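Local coordinates for protein putative chitobiase (Bacteroides thetaiotaomicron, PDB 3HNM) that is of unknown function but binds a magnesium ion and may bind carbohydrate, at residues S19-N24 against Y66-M71; F80-P85 against V127-P132. One frame throughout, in Å; residues are numbered along the deposited sequence.

Interactions 1 and 2 are antiparallel strand pairings in different sheets of a beta-sandwich, the jelly-roll architecture of F5/8 type C domains. Interaction 1 joins the outermost strand of a five-stranded sheet to its neighbour, and interaction 2 does the same in a four-stranded sheet. Their centres lie 16 Å apart on opposite sides of the chain's centre, and their nearest atoms stay about 5 Å apart without touching. F141 relates them: its backbone bonds to F67 of interaction 1, while its ring meets F80 and F82 of interaction 2. The magnesium ion, bound at S43, D46, N48, T51 and G158, lies about 9 Å from the side chain of F69 and about 10 Å from that of F82.

Interaction 1 of 2, residues S19-N24 against Y66-M71; sequences SVIDFN and YFVFDM
Y66 takes polar partners from both D22 and N24. Its OH donates to D22 OD2 at 3.0 Å, meeting the carboxylate on its syn side, with the ring plane turned 82° from the carboxylate. D22 CG, anti to the backbone N (chi1 180°), lies near Y66 OH, and OD2 sits at the ring edge, near its plane. At the other end Y66 N donates to N24 OD1 at 3.0 Å, from above the amide plane, while N24 ND2 bonds to P64 O.

The main-chain ladder is antiparallel: D70 N to S19 O (3.2 Å), I21 N to V68 O (3.0 Å) and V68 N to D22 O (2.7 Å). Two residues, I21 and D22, stand opposite the single V68, making a classic beta bulge.

Among the apolar contacts, V20 and F23 meet F69 and F67 on one face. V20 CG2 reaches the edge of the F69 ring, 3.5 Å from CE1, and F23 CB approaches F67 CD1 at 3.6 Å. At the bulge I21 CG2 lies 3.7 Å from V68 CG1.

Strand 20-23 is outermost in the five-stranded sheet. Strand 138-146 flanks 65-71 on its other side, bonding F67 and F69 through F141 and I139, while W53 meets the F67 ring edge-to-face.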
# COMPACT_ATOMS: atom_id res chain seq x y z
N SER A 19 8.25 6.65 -4.18
CA SER A 19 9.25 5.59 -4.19
C SER A 19 9.33 4.85 -2.85
O SER A 19 9.69 5.44 -1.83
CB SER A 19 10.62 6.18 -4.53
OG SER A 19 10.78 7.44 -3.90
N VAL A 20 9.00 3.55 -2.84
CA VAL A 20 9.03 2.75 -1.63
C VAL A 20 10.44 2.74 -1.06
O VAL A 20 11.32 2.02 -1.54
CB VAL A 20 8.58 1.31 -1.90
CG1 VAL A 20 8.64 0.50 -0.62
CG2 VAL A 20 7.17 1.31 -2.43
N ILE A 21 10.62 3.56 -0.02
CA ILE A 21 11.90 3.73 0.65
C ILE A 21 12.14 2.68 1.73
O ILE A 21 13.23 2.60 2.30
CB ILE A 21 12.01 5.18 1.25
CG1 ILE A 21 13.46 5.48 1.64
CG2 ILE A 21 11.11 5.33 2.49
CD1 ILE A 21 13.62 6.78 2.43
N ASP A 22 11.13 1.87 2.02
CA ASP A 22 11.34 0.82 3.01
C ASP A 22 10.20 -0.19 3.12
O ASP A 22 9.03 0.16 3.00
CB ASP A 22 11.62 1.44 4.38
CG ASP A 22 11.84 0.39 5.44
OD1 ASP A 22 12.23 -0.73 5.09
OD2 ASP A 22 11.63 0.68 6.63
N PHE A 23 10.57 -1.45 3.33
CA PHE A 23 9.59 -2.51 3.48
C PHE A 23 10.23 -3.67 4.22
O PHE A 23 11.44 -3.65 4.48
CB PHE A 23 9.05 -2.93 2.10
CG PHE A 23 10.10 -3.49 1.18
CD1 PHE A 23 10.47 -4.83 1.24
CD2 PHE A 23 10.75 -2.67 0.25
CE1 PHE A 23 11.45 -5.35 0.41
CE2 PHE A 23 11.73 -3.18 -0.59
CZ PHE A 23 12.08 -4.53 -0.51
N ASN A 24 9.43 -4.67 4.59
CA ASN A 24 9.96 -5.82 5.31
C ASN A 24 9.60 -7.16 4.67
O ASN A 24 10.02 -8.21 5.15
CB ASN A 24 9.49 -5.80 6.78
CG ASN A 24 8.07 -6.34 6.95
OD1 ASN A 24 7.20 -6.14 6.11
ND2 ASN A 24 7.83 -7.00 8.07
N TYR A 66 4.87 -4.19 6.21
CA TYR A 66 4.72 -2.74 6.15
C TYR A 66 5.52 -2.15 5.02
O TYR A 66 6.42 -2.78 4.48
CB TYR A 66 5.17 -2.13 7.46
CG TYR A 66 6.65 -2.06 7.60
CD1 TYR A 66 7.36 -1.01 7.06
CD2 TYR A 66 7.35 -3.05 8.27
CE1 TYR A 66 8.75 -0.93 7.19
CE2 TYR A 66 8.73 -2.99 8.40
CZ TYR A 66 9.43 -1.93 7.86
OH TYR A 66 10.80 -1.86 8.02
N PHE A 67 5.18 -0.92 4.66
CA PHE A 67 5.85 -0.26 3.56
C PHE A 67 5.95 1.20 3.92
O PHE A 67 5.06 1.71 4.59
CB PHE A 67 5.01 -0.38 2.31
CG PHE A 67 4.73 -1.78 1.90
CD1 PHE A 67 5.62 -2.46 1.09
CD2 PHE A 67 3.53 -2.40 2.26
CE1 PHE A 67 5.33 -3.73 0.62
CE2 PHE A 67 3.22 -3.67 1.79
CZ PHE A 67 4.12 -4.34 0.96
N VAL A 68 7.00 1.86 3.47
CA VAL A 68 7.17 3.27 3.78
C VAL A 68 7.34 4.04 2.48
O VAL A 68 8.42 4.08 1.91
CB VAL A 68 8.42 3.48 4.65
CG1 VAL A 68 8.54 4.94 5.06
CG2 VAL A 68 8.36 2.57 5.86
N PHE A 69 6.26 4.64 2.01
CA PHE A 69 6.29 5.38 0.75
C PHE A 69 6.82 6.79 0.91
O PHE A 69 6.42 7.49 1.83
CB PHE A 69 4.89 5.44 0.19
CG PHE A 69 4.23 4.11 0.09
CD1 PHE A 69 4.65 3.19 -0.86
CD2 PHE A 69 3.21 3.76 0.96
CE1 PHE A 69 4.04 1.95 -0.95
CE2 PHE A 69 2.60 2.52 0.88
CZ PHE A 69 3.01 1.61 -0.08
N ASP A 70 7.71 7.20 0.02
CA ASP A 70 8.25 8.56 0.09
C ASP A 70 7.63 9.39 -1.04
O ASP A 70 8.08 9.33 -2.18
CB ASP A 70 9.77 8.55 -0.06
CG ASP A 70 10.36 9.93 0.11
OD1 ASP A 70 9.59 10.91 -0.08
OD2 ASP A 70 11.57 10.05 0.43
N MSE A 71 6.62 10.20 -0.72
CA MSE A 71 5.94 11.01 -1.72
C MSE A 71 6.78 12.11 -2.35
O MSE A 71 6.31 12.82 -3.24
CB MSE A 71 4.67 11.62 -1.13
CG MSE A 71 3.58 10.62 -0.87
SE MSE A 71 2.08 11.37 0.13
CE MSE A 71 1.12 12.21 -1.35

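Interaction 2 of 2, residues F80-P85 against V127-P132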
# COMPACT_ATOMS: atom_id res chain seq x y z
N PHE A 80 -6.77 7.98 2.11
CA PHE A 80 -5.76 6.97 1.79
C PHE A 80 -6.49 5.66 1.52
O PHE A 80 -7.53 5.38 2.12
CB PHE A 80 -4.79 6.80 2.95
CG PHE A 80 -3.80 5.68 2.78
CD1 PHE A 80 -4.18 4.36 3.01
CD2 PHE A 80 -2.51 5.94 2.34
CE1 PHE A 80 -3.29 3.32 2.80
CE2 PHE A 80 -1.61 4.90 2.13
CZ PHE A 80 -2.00 3.59 2.36
N GLY A 81 -5.95 4.85 0.62
CA GLY A 81 -6.59 3.59 0.33
C GLY A 81 -5.71 2.73 -0.55
O GLY A 81 -4.62 3.14 -0.93
N PHE A 82 -6.18 1.54 -0.88
CA PHE A 82 -5.42 0.65 -1.74
C PHE A 82 -6.37 -0.14 -2.62
O PHE A 82 -7.59 0.01 -2.51
CB PHE A 82 -4.56 -0.30 -0.88
CG PHE A 82 -5.35 -1.06 0.16
CD1 PHE A 82 -6.02 -2.24 -0.17
CD2 PHE A 82 -5.42 -0.59 1.48
CE1 PHE A 82 -6.75 -2.93 0.79
CE2 PHE A 82 -6.16 -1.28 2.44
CZ PHE A 82 -6.82 -2.45 2.10
N ALA A 83 -5.83 -0.96 -3.51
CA ALA A 83 -6.66 -1.76 -4.39
C ALA A 83 -6.05 -3.15 -4.66
O ALA A 83 -5.00 -3.27 -5.28
CB ALA A 83 -6.87 -1.03 -5.71
N ASN A 84 -6.73 -4.19 -4.19
CA ASN A 84 -6.27 -5.54 -4.41
C ASN A 84 -5.88 -5.75 -5.87
O ASN A 84 -6.27 -4.98 -6.76
CB ASN A 84 -7.35 -6.53 -3.98
CG ASN A 84 -7.32 -6.80 -2.49
OD1 ASN A 84 -8.36 -6.83 -1.82
ND2 ASN A 84 -6.11 -7.01 -1.95
N PRO A 85 -5.08 -6.80 -6.15
CA PRO A 85 -4.64 -7.09 -7.51
C PRO A 85 -5.81 -7.34 -8.44
O PRO A 85 -6.87 -7.81 -8.01
CB PRO A 85 -3.78 -8.33 -7.33
CG PRO A 85 -3.16 -8.08 -6.01
CD PRO A 85 -4.35 -7.64 -5.19
N VAL A 127 -10.27 -0.12 -1.33
CA VAL A 127 -10.52 0.11 0.09
C VAL A 127 -9.88 1.44 0.46
O VAL A 127 -8.67 1.52 0.66
CB VAL A 127 -9.91 -0.98 0.98
CG1 VAL A 127 -10.02 -0.56 2.43
CG2 VAL A 127 -10.63 -2.29 0.77
N ASN A 128 -10.72 2.47 0.53
CA ASN A 128 -10.29 3.83 0.87
C ASN A 128 -10.82 4.17 2.26
O ASN A 128 -11.82 3.60 2.71
CB ASN A 128 -10.82 4.83 -0.16
CG ASN A 128 -10.25 4.61 -1.55
OD1 ASN A 128 -10.73 5.20 -2.52
ND2 ASN A 128 -9.22 3.78 -1.66
N MSE A 129 -10.15 5.10 2.93
CA MSE A 129 -10.55 5.48 4.28
C MSE A 129 -10.34 6.98 4.51
O MSE A 129 -9.38 7.56 4.00
CB MSE A 129 -9.69 4.70 5.27
CG MSE A 129 -8.21 5.07 5.14
SE MSE A 129 -6.99 3.67 5.72
CE MSE A 129 -6.96 2.70 4.06
N ASP A 130 -11.24 7.61 5.26
CA ASP A 130 -11.06 9.02 5.54
C ASP A 130 -10.04 9.17 6.66
O ASP A 130 -10.25 8.70 7.78
CB ASP A 130 -12.40 9.67 5.92
CG ASP A 130 -13.25 10.04 4.70
OD1 ASP A 130 -12.65 10.33 3.64
OD2 ASP A 130 -14.50 10.05 4.81
N VAL A 131 -8.93 9.82 6.34
CA VAL A 131 -7.83 10.03 7.27
C VAL A 131 -7.76 11.47 7.79
O VAL A 131 -7.75 12.42 7.01
CB VAL A 131 -6.48 9.67 6.56
CG1 VAL A 131 -5.41 10.74 6.82
CG2 VAL A 131 -6.01 8.32 7.05
N PRO A 132 -7.69 11.65 9.12
CA PRO A 132 -7.63 12.98 9.75
C PRO A 132 -6.64 13.93 9.08
O PRO A 132 -5.45 13.63 8.97
CB PRO A 132 -7.22 12.66 11.19
CG PRO A 132 -7.85 11.35 11.44
CD PRO A 132 -7.57 10.59 10.14
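F82 and V127 pack against each other on the buried face of this antiparallel ladder. The two side chains run alongside each other, and V127 CB sits over one face of the ring in a CH-pi contact, 3.9 Å from the ring centroid and offset toward the rim. A chi1 of 53° sets F82 CG between the backbone N and the carbonyl carbon; the ring presents one face to V127 CB. The next pair along the same face is F80 with selenomethionine M129. The M129 chain bends at chi3 (85°), and CE comes to the edge of the F80 ring, 3.4 Å from CD1. The selenium lies obliquely to that ring, 5.2 Å from its centroid, in a Met-aromatic contact.

Beneath these side chains the backbones are bonded reciprocally. F82 N donates to V127 O and V127 N to F82 O, both at 2.9 Å; M129 N donates to F80 O at 2.8 Å, and F80 N to M129 O at 3.2 Å.

The other face has fewer side-chain contacts. G81 has no side chain, and the exposed N128, which also packs on W163, brings its amide beside it, ND2 being 3.3 Å from G81 CA.

The F80, F82 and M129 face turns inward to the other sheet: F141 meets both phenylalanine rings, W117 meets F82 edge-to-face, and V102 of strand 100-105 packs on F80 and M129. An alanine in place of F82 would probably open a gap over V127 CB and cost W117 its edge-to-face partner, leaving F141 with F80. Strand 127-136 is outermost in the four-stranded sheet, and strand 156-166 flanks 74-83 on its other side, bonding G81 and A83 through Y161 and E159.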